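Local coordinates for type IV secretion system protein VirB11 (Brucella suis, PDB 2GZA) that hydrolyses ATP as a hexameric ATPase of the type IV secretion system, a virulence machinery that may be required to establish the replication niche in the host, at residues R30-D35 / Y60-L65; N23-P28 / L70-T75. All coordinates share one frame; numbering follows the deposited sequence.

Contact 1 (R30-D35 / Y60-L65)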
ATOM      1  N   ARG C  30      24.468  46.090 -19.263  1.00 36.88           N
ATOM      2  CA  ARG C  30      25.749  46.310 -18.596  1.00 36.97           C
ATOM      3  C   ARG C  30      25.674  47.245 -17.383  1.00 36.74           C
ATOM      4  O   ARG C  30      26.214  46.906 -16.333  1.00 36.84           O
ATOM      5  CB  ARG C  30      26.791  46.780 -19.623  1.00 36.92           C
ATOM      6  CG  ARG C  30      28.233  46.344 -19.342  1.00 37.94           C
ATOM      7  CD  ARG C  30      28.594  44.996 -19.987  1.00 39.25           C
ATOM      8  NE  ARG C  30      28.012  43.847 -19.293  1.00 40.12           N
ATOM      9  CZ  ARG C  30      28.445  43.370 -18.130  1.00 40.47           C
ATOM     10  NH1 ARG C  30      29.467  43.944 -17.512  1.00 41.73           N
ATOM     11  NH2 ARG C  30      27.853  42.323 -17.573  1.00 40.53           N
ATOM     12  N   PRO C  31      24.997  48.406 -17.512  1.00 36.74           N
ATOM     13  CA  PRO C  31      24.869  49.329 -16.374  1.00 36.74           C
ATOM     14  C   PRO C  31      24.274  48.701 -15.110  1.00 36.73           C
ATOM     15  O   PRO C  31      24.806  48.928 -14.018  1.00 36.74           O
ATOM     16  CB  PRO C  31      23.952  50.427 -16.921  1.00 36.60           C
ATOM     17  CG  PRO C  31      24.178  50.398 -18.388  1.00 36.60           C
ATOM     18  CD  PRO C  31      24.351  48.952 -18.720  1.00 36.68           C
ATOM     19  N   TRP C  32      23.206  47.916 -15.270  1.00 36.52           N
ATOM     20  CA  TRP C  32      22.517  47.286 -14.147  1.00 36.55           C
ATOM     21  C   TRP C  32      23.282  46.079 -13.625  1.00 36.77           C
ATOM     22  O   TRP C  32      23.270  45.787 -12.428  1.00 36.69           O
ATOM     23  CB  TRP C  32      21.101  46.871 -14.558  1.00 36.18           C
ATOM     24  CG  TRP C  32      20.272  48.024 -15.007  1.00 35.91           C
ATOM     25  CD1 TRP C  32      19.517  48.840 -14.223  1.00 35.89           C
ATOM     26  CD2 TRP C  32      20.122  48.506 -16.345  1.00 35.43           C
ATOM     27  NE1 TRP C  32      18.903  49.799 -14.987  1.00 35.82           N
ATOM     28  CE2 TRP C  32      19.258  49.614 -16.294  1.00 35.31           C
ATOM     29  CE3 TRP C  32      20.638  48.109 -17.579  1.00 35.22           C
ATOM     30  CZ2 TRP C  32      18.891  50.327 -17.431  1.00 35.26           C
ATOM     31  CZ3 TRP C  32      20.276  48.819 -18.708  1.00 35.25           C
ATOM     32  CH2 TRP C  32      19.412  49.916 -18.626  1.00 35.39           C
ATOM     33  N   LEU C  33      23.947  45.385 -14.538  1.00 37.12           N
ATOM     34  CA  LEU C  33      24.707  44.184 -14.209  1.00 37.46           C
ATOM     35  C   LEU C  33      25.962  44.492 -13.387  1.00 37.88           C
ATOM     36  O   LEU C  33      26.402  43.661 -12.592  1.00 38.04           O
ATOM     37  CB  LEU C  33      25.057  43.385 -15.477  1.00 37.21           C
ATOM     38  CG  LEU C  33      23.919  42.662 -16.227  1.00 37.38           C
ATOM     39  CD1 LEU C  33      24.387  41.996 -17.513  1.00 36.78           C
ATOM     40  CD2 LEU C  33      23.193  41.648 -15.357  1.00 36.84           C
ATOM     41  N   ASP C  34      26.517  45.689 -13.568  1.00 38.12           N
ATOM     42  CA  ASP C  34      27.745  46.092 -12.882  1.00 38.51           C
ATOM     43  C   ASP C  34      27.518  46.837 -11.562  1.00 38.90           C
ATOM     44  O   ASP C  34      28.427  46.906 -10.720  1.00 38.96           O
ATOM     45  CB  ASP C  34      28.633  46.922 -13.822  1.00 38.48           C
ATOM     46  CG  ASP C  34      29.140  46.127 -15.019  1.00 38.19           C
ATOM     47  OD1 ASP C  34      29.324  44.897 -14.898  1.00 38.05           O
ATOM     48  OD2 ASP C  34      29.364  46.732 -16.086  1.00 37.95           O
ATOM     49  N   ASP C  35      26.318  47.389 -11.388  1.00 39.22           N
ATOM     50  CA  ASP C  35      25.989  48.129 -10.178  1.00 39.59           C
ATOM     51  C   ASP C  35      25.774  47.162  -9.016  1.00 39.65           C
ATOM     52  O   ASP C  35      24.840  46.351  -9.047  1.00 39.71           O
ATOM     53  CB  ASP C  35      24.760  49.009 -10.406  1.00 39.68           C
ATOM     54  CG  ASP C  35      24.653  50.134  -9.396  1.00 40.21           C
ATOM     55  OD1 ASP C  35      24.314  51.259  -9.816  1.00 40.20           O
ATOM     56  OD2 ASP C  35      24.899  49.901  -8.189  1.00 40.52           O
ATOM     57  N   TYR C  60      13.245  51.300 -15.934  1.00 43.36           N
ATOM     58  CA  TYR C  60      14.152  52.030 -16.821  1.00 44.06           C
ATOM     59  C   TYR C  60      13.848  51.745 -18.279  1.00 44.70           C
ATOM     60  O   TYR C  60      13.666  50.593 -18.680  1.00 44.84           O
ATOM     61  CB  TYR C  60      15.611  51.703 -16.518  1.00 43.80           C
ATOM     62  CG  TYR C  60      16.058  52.151 -15.154  1.00 43.92           C
ATOM     63  CD1 TYR C  60      16.142  51.246 -14.101  1.00 43.63           C
ATOM     64  CD2 TYR C  60      16.375  53.486 -14.904  1.00 43.68           C
ATOM     65  CE1 TYR C  60      16.546  51.651 -12.840  1.00 43.90           C
ATOM     66  CE2 TYR C  60      16.781  53.899 -13.637  1.00 44.11           C
ATOM     67  CZ  TYR C  60      16.864  52.971 -12.615  1.00 43.65           C
ATOM     68  OH  TYR C  60      17.259  53.359 -11.364  1.00 43.50           O
ATOM     69  N   ALA C  61      13.793  52.808 -19.070  1.00 45.47           N
ATOM     70  CA  ALA C  61      13.526  52.692 -20.493  1.00 46.12           C
ATOM     71  C   ALA C  61      14.815  52.495 -21.277  1.00 46.62           C
ATOM     72  O   ALA C  61      15.736  53.322 -21.216  1.00 46.94           O
ATOM     73  CB  ALA C  61      12.756  53.905 -20.989  1.00 46.00           C
ATOM     74  N   VAL C  62      14.868  51.388 -22.012  1.00 47.15           N
ATOM     75  CA  VAL C  62      16.030  51.053 -22.821  1.00 47.76           C
ATOM     76  C   VAL C  62      15.551  50.751 -24.235  1.00 48.34           C
ATOM     77  O   VAL C  62      15.294  49.595 -24.568  1.00 48.44           O
ATOM     78  CB  VAL C  62      16.797  49.846 -22.258  1.00 47.62           C
ATOM     79  CG1 VAL C  62      18.169  49.742 -22.912  1.00 47.57           C
ATOM     80  CG2 VAL C  62      16.933  49.965 -20.756  1.00 47.30           C
ATOM     81  N   PRO C  63      15.390  51.797 -25.064  1.00 48.91           N
ATOM     82  CA  PRO C  63      14.879  51.557 -26.421  1.00 49.32           C
ATOM     83  C   PRO C  63      15.761  50.683 -27.317  1.00 49.68           C
ATOM     84  O   PRO C  63      15.222  49.919 -28.115  1.00 49.63           O
ATOM     85  CB  PRO C  63      14.686  52.970 -26.992  1.00 49.30           C
ATOM     86  CG  PRO C  63      14.631  53.869 -25.782  1.00 49.18           C
ATOM     87  CD  PRO C  63      15.585  53.234 -24.806  1.00 48.96           C
ATOM     88  N   ASN C  64      17.086  50.769 -27.175  1.00 49.99           N
ATOM     89  CA  ASN C  64      17.985  49.967 -28.000  1.00 50.25           C
ATOM     90  C   ASN C  64      18.071  48.497 -27.534  1.00 50.31           C
ATOM     91  O   ASN C  64      19.128  47.853 -27.620  1.00 50.39           O
ATOM     92  CB  ASN C  64      19.352  50.672 -28.123  1.00 50.47           C
ATOM     93  CG  ASN C  64      19.223  52.097 -28.713  1.00 50.71           C
ATOM     94  OD1 ASN C  64      18.733  52.286 -29.837  1.00 50.99           O
ATOM     95  ND2 ASN C  64      19.670  53.095 -27.951  1.00 50.51           N
ATOM     96  N   LEU C  65      16.926  47.985 -27.066  1.00 50.21           N
ATOM     97  CA  LEU C  65      16.797  46.630 -26.552  1.00 50.21           C
ATOM     98  C   LEU C  65      15.535  46.008 -27.164  1.00 50.30           C
ATOM     99  O   LEU C  65      14.523  45.811 -26.491  1.00 50.23           O
ATOM    100  CB  LEU C  65      16.718  46.666 -25.019  1.00 50.12           C
ATOM    101  CG  LEU C  65      16.746  45.375 -24.205  1.00 49.88           C
ATOM    102  CD1 LEU C  65      18.130  44.750 -24.228  1.00 49.63           C
ATOM    103  CD2 LEU C  65      16.325  45.678 -22.783  1.00 49.43           C
TER
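The backbone O of Trp32, the residue whose indole reaches Tyr60 and Val62, is hydrogen-bonded to Lys121 NZ, and the same ammonium is also held by Asp35 O and, weakly, by Leu33 O. One lysine thus gathers three carbonyls of 30-35. Within helix 30-34, Asp34 N donates to Arg30 O over 3.0 Å, and the side chains of the same two residues close a salt bridge, Arg30 NH1 to Asp34 OD1 at 2.8 Å. Across the contact itself no hydrogen bond forms. What crosses is the indole: with CG anti to the carbonyl carbon (chi1 -60°), it leaves the helix toward 60-65 and touches two residues, Tyr60 with its pyrrole end and Val62 with its benzo end. Trp32 NE1 lies 3.2 Å from Tyr60 CD1, which sits near the indole plane at its edge. The five-membered ring and the Tyr60 ring have centroids 5.0 Å apart and planes inclined at 53°, a mutual tilt that is neither a stack nor a T-shaped pair. Further round, Trp32 CZ2 approaches Tyr60 CB at 3.7 Å. This is a short helix laid against the six-stranded antiparallel sheet of the N-terminal part of the chain, whose strand 57-61 is an outermost one within this chain; the backbone of Tyr60 pairs with that of Val49 on the neighbouring strand 48-52. Trp32 also packs on Val41, Val49 and Cys51, so that, with Tyr60, its indole touches three neighbouring strands. At the benzo end, Trp32 CH2 comes to 3.3 Å from Val62 CG2, the methyl anti to the carbonyl carbon, and the two side chains approach from opposite directions. Pro31, preceding Trp32 in the helix, places CB 4.1 Å above one face of the indole, offset toward its rim.

Contact 2 (N23-P28 / L70-T75)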
ATOM      1  N   ASN C  23      28.199  37.746 -23.468  1.00 40.72           N
ATOM      2  CA  ASN C  23      28.551  39.086 -22.993  1.00 40.47           C
ATOM      3  C   ASN C  23      28.198  40.169 -23.996  1.00 40.21           C
ATOM      4  O   ASN C  23      27.783  41.265 -23.621  1.00 40.17           O
ATOM      5  CB  ASN C  23      30.043  39.177 -22.669  1.00 40.43           C
ATOM      6  CG  ASN C  23      30.380  38.584 -21.324  1.00 40.91           C
ATOM      7  OD1 ASN C  23      29.501  38.088 -20.612  1.00 40.86           O
ATOM      8  ND2 ASN C  23      31.661  38.629 -20.962  1.00 40.62           N
ATOM      9  N   PHE C  24      28.384  39.851 -25.271  1.00 39.89           N
ATOM     10  CA  PHE C  24      28.053  40.755 -26.361  1.00 39.63           C
ATOM     11  C   PHE C  24      26.578  41.128 -26.316  1.00 39.62           C
ATOM     12  O   PHE C  24      26.233  42.307 -26.382  1.00 39.78           O
ATOM     13  CB  PHE C  24      28.395  40.107 -27.709  1.00 39.50           C
ATOM     14  CG  PHE C  24      28.181  41.006 -28.896  1.00 39.38           C
ATOM     15  CD1 PHE C  24      29.186  41.872 -29.318  1.00 38.87           C
ATOM     16  CD2 PHE C  24      26.978  40.975 -29.606  1.00 39.33           C
ATOM     17  CE1 PHE C  24      28.993  42.703 -30.416  1.00 38.44           C
ATOM     18  CE2 PHE C  24      26.780  41.802 -30.706  1.00 39.00           C
ATOM     19  CZ  PHE C  24      27.791  42.670 -31.108  1.00 38.91           C
ATOM     20  N   HIS C  25      25.716  40.120 -26.194  1.00 39.30           N
ATOM     21  CA  HIS C  25      24.277  40.333 -26.129  1.00 39.04           C
ATOM     22  C   HIS C  25      23.800  40.837 -24.762  1.00 38.72           C
ATOM     23  O   HIS C  25      22.648  41.260 -24.625  1.00 38.80           O
ATOM     24  CB  HIS C  25      23.509  39.072 -26.568  1.00 39.11           C
ATOM     25  CG  HIS C  25      23.876  38.589 -27.935  1.00 39.18           C
ATOM     26  ND1 HIS C  25      23.598  39.302 -29.077  1.00 39.16           N
ATOM     27  CD2 HIS C  25      24.503  37.461 -28.342  1.00 39.33           C
ATOM     28  CE1 HIS C  25      24.044  38.642 -30.126  1.00 39.04           C
ATOM     29  NE2 HIS C  25      24.598  37.522 -29.708  1.00 38.91           N
ATOM     30  N   LEU C  26      24.683  40.793 -23.766  1.00 38.12           N
ATOM     31  CA  LEU C  26      24.385  41.329 -22.445  1.00 37.70           C
ATOM     32  C   LEU C  26      24.690  42.816 -22.321  1.00 37.55           C
ATOM     33  O   LEU C  26      24.311  43.444 -21.336  1.00 37.62           O
ATOM     34  CB  LEU C  26      25.130  40.541 -21.373  1.00 37.61           C
ATOM     35  CG  LEU C  26      24.501  39.201 -21.000  1.00 36.93           C
ATOM     36  CD1 LEU C  26      25.362  38.510 -19.969  1.00 36.42           C
ATOM     37  CD2 LEU C  26      23.098  39.425 -20.472  1.00 37.06           C
ATOM     38  N   GLU C  27      25.354  43.369 -23.333  1.00 37.42           N
ATOM     39  CA  GLU C  27      25.803  44.768 -23.355  1.00 37.33           C
ATOM     40  C   GLU C  27      24.774  45.837 -22.992  1.00 37.06           C
ATOM     41  O   GLU C  27      25.107  46.769 -22.262  1.00 37.02           O
ATOM     42  CB  GLU C  27      26.428  45.111 -24.713  1.00 37.53           C
ATOM     43  CG  GLU C  27      27.943  45.320 -24.675  1.00 38.25           C
ATOM     44  CD  GLU C  27      28.344  46.703 -24.179  1.00 39.07           C
ATOM     45  OE1 GLU C  27      28.969  47.456 -24.951  1.00 41.05           O
ATOM     46  OE2 GLU C  27      28.038  47.048 -23.026  1.00 39.15           O
ATOM     47  N   PRO C  28      23.534  45.735 -23.517  1.00 37.02           N
ATOM     48  CA  PRO C  28      22.562  46.762 -23.144  1.00 36.94           C
ATOM     49  C   PRO C  28      22.105  46.700 -21.688  1.00 37.00           C
ATOM     50  O   PRO C  28      21.418  47.616 -21.240  1.00 37.21           O
ATOM     51  CB  PRO C  28      21.377  46.489 -24.081  1.00 36.88           C
ATOM     52  CG  PRO C  28      21.883  45.556 -25.125  1.00 36.69           C
ATOM     53  CD  PRO C  28      22.945  44.767 -24.461  1.00 36.95           C
ATOM     54  N   LEU C  70      16.883  40.183 -27.717  1.00 49.17           N
ATOM     55  CA  LEU C  70      16.554  39.226 -26.663  1.00 48.56           C
ATOM     56  C   LEU C  70      16.514  37.794 -27.186  1.00 48.19           C
ATOM     57  O   LEU C  70      16.887  36.862 -26.470  1.00 48.11           O
ATOM     58  CB  LEU C  70      15.216  39.581 -26.010  1.00 48.40           C
ATOM     59  CG  LEU C  70      14.985  41.028 -25.568  1.00 48.24           C
ATOM     60  CD1 LEU C  70      13.499  41.286 -25.349  1.00 47.59           C
ATOM     61  CD2 LEU C  70      15.802  41.393 -24.326  1.00 47.76           C
ATOM     62  N   ILE C  71      16.066  37.636 -28.434  1.00 47.56           N
ATOM     63  CA  ILE C  71      16.086  36.350 -29.126  1.00 47.23           C
ATOM     64  C   ILE C  71      17.526  35.845 -29.163  1.00 47.07           C
ATOM     65  O   ILE C  71      17.823  34.727 -28.732  1.00 47.09           O
ATOM     66  CB  ILE C  71      15.494  36.459 -30.578  1.00 47.28           C
ATOM     67  CG1 ILE C  71      13.980  36.726 -30.555  1.00 47.04           C
ATOM     68  CG2 ILE C  71      15.809  35.214 -31.422  1.00 46.91           C
ATOM     69  CD1 ILE C  71      13.109  35.541 -30.135  1.00 46.75           C
ATOM     70  N   SER C  72      18.408  36.705 -29.667  1.00 46.68           N
ATOM     71  CA  SER C  72      19.839  36.437 -29.769  1.00 46.33           C
ATOM     72  C   SER C  72      20.474  36.160 -28.415  1.00 46.05           C
ATOM     73  O   SER C  72      21.353  35.302 -28.301  1.00 45.94           O
ATOM     74  CB  SER C  72      20.563  37.638 -30.397  1.00 46.43           C
ATOM     75  OG  SER C  72      20.047  37.965 -31.670  1.00 45.82           O
ATOM     76  N   LEU C  73      20.047  36.913 -27.406  1.00 45.79           N
ATOM     77  CA  LEU C  73      20.511  36.716 -26.036  1.00 45.58           C
ATOM     78  C   LEU C  73      20.193  35.308 -25.567  1.00 45.61           C
ATOM     79  O   LEU C  73      21.060  34.635 -25.015  1.00 45.58           O
ATOM     80  CB  LEU C  73      19.903  37.759 -25.095  1.00 45.46           C
ATOM     81  CG  LEU C  73      20.077  37.580 -23.583  1.00 44.80           C
ATOM     82  CD1 LEU C  73      21.536  37.516 -23.171  1.00 44.58           C
ATOM     83  CD2 LEU C  73      19.389  38.699 -22.852  1.00 44.86           C
ATOM     84  N   GLY C  74      18.957  34.871 -25.810  1.00 45.59           N
ATOM     85  CA  GLY C  74      18.517  33.526 -25.453  1.00 45.75           C
ATOM     86  C   GLY C  74      19.386  32.445 -26.054  1.00 45.82           C
ATOM     87  O   GLY C  74      19.926  31.598 -25.342  1.00 45.73           O
ATOM     88  N   THR C  75      19.532  32.486 -27.372  1.00 46.01           N
ATOM     89  CA  THR C  75      20.291  31.473 -28.098  1.00 46.41           C
ATOM     90  C   THR C  75      21.739  31.401 -27.626  1.00 46.62           C
ATOM     91  O   THR C  75      22.272  30.313 -27.407  1.00 46.70           O
ATOM     92  CB  THR C  75      20.244  31.696 -29.627  1.00 46.50           C
ATOM     93  OG1 THR C  75      20.885  32.933 -29.956  1.00 46.88           O
ATOM     94  CG2 THR C  75      18.797  31.707 -30.129  1.00 46.17           C
TER
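His25, near the end of helix 13-26, is the first residue of 23-28 to touch 70-75, and it does so with both its methylene and its ring. His25 CB lies 3.8 Å from Leu73 CA, and the CA atoms of these two residues are 5.2 Å apart, evidence that the two helices come close at this point with little side chain between their backbones. Because CG is anti to the carbonyl carbon (chi1 -56°), the imidazole is directed toward Ser72 and lies broadside to it. Ser72 CB stands over one face, 3.9 Å from the ring centroid and 23° off the ring normal, which makes a CH-pi contact; its closest ring atom is His25 CE1, at 3.6 Å. Phe24, the preceding residue, sets CD2 over the opposite face, 3.7 Å above the imidazole plane and offset toward the rim. The ring is therefore clasped between an aromatic CH of its own helix and a methylene of the other. Next in sequence, Leu26 brings its side-chain end inward: Leu26 CD2 meets Leu73 CD1 at 3.7 Å, the two leucines crossing at about a right angle. This buried pair joins helix 13-26 to helix 67-81, and Leu26 also touches Leu96. Beyond Glu27, Pro28 reaches His69, in the first turns of helix 67-81. The hydroxyls of Ser72 and Thr75 are both engaged within their own helix: Ser72 OG is hydrogen-bonded to Glu68 O, and Thr75 OG1 donates to Ser72 O over 2.9 Å. With the serine hydroxyl engaged there and its methylene against the imidazole, the helix-helix joint rests on apolar and CH-pi packing with no hydrogen bond between its segments.

Overall arrangement
Contacts 1 and 2 lie 12 Å apart, centre to centre, on the same side of the chain's centre and away from the predicted ATP site. They involve neighbouring elements: helix 30-34 of contact 1 follows helix 13-26 of contact 2, and helix 67-81 of contact 2 follows strand 57-61 of contact 1. Contact 1 lies at the surface and sets helix against sheet through an aromatic side chain; contact 2 is partly buried and sets helix against helix, with a buried leucine pair and a partly exposed histidine-serine contact. Neither has a hydrogen bond between its segments. The two meet directly where Leu65 CD1 packs on Pro28 CB at 3.7 Å and on Leu70 CD2 at 4.1 Å.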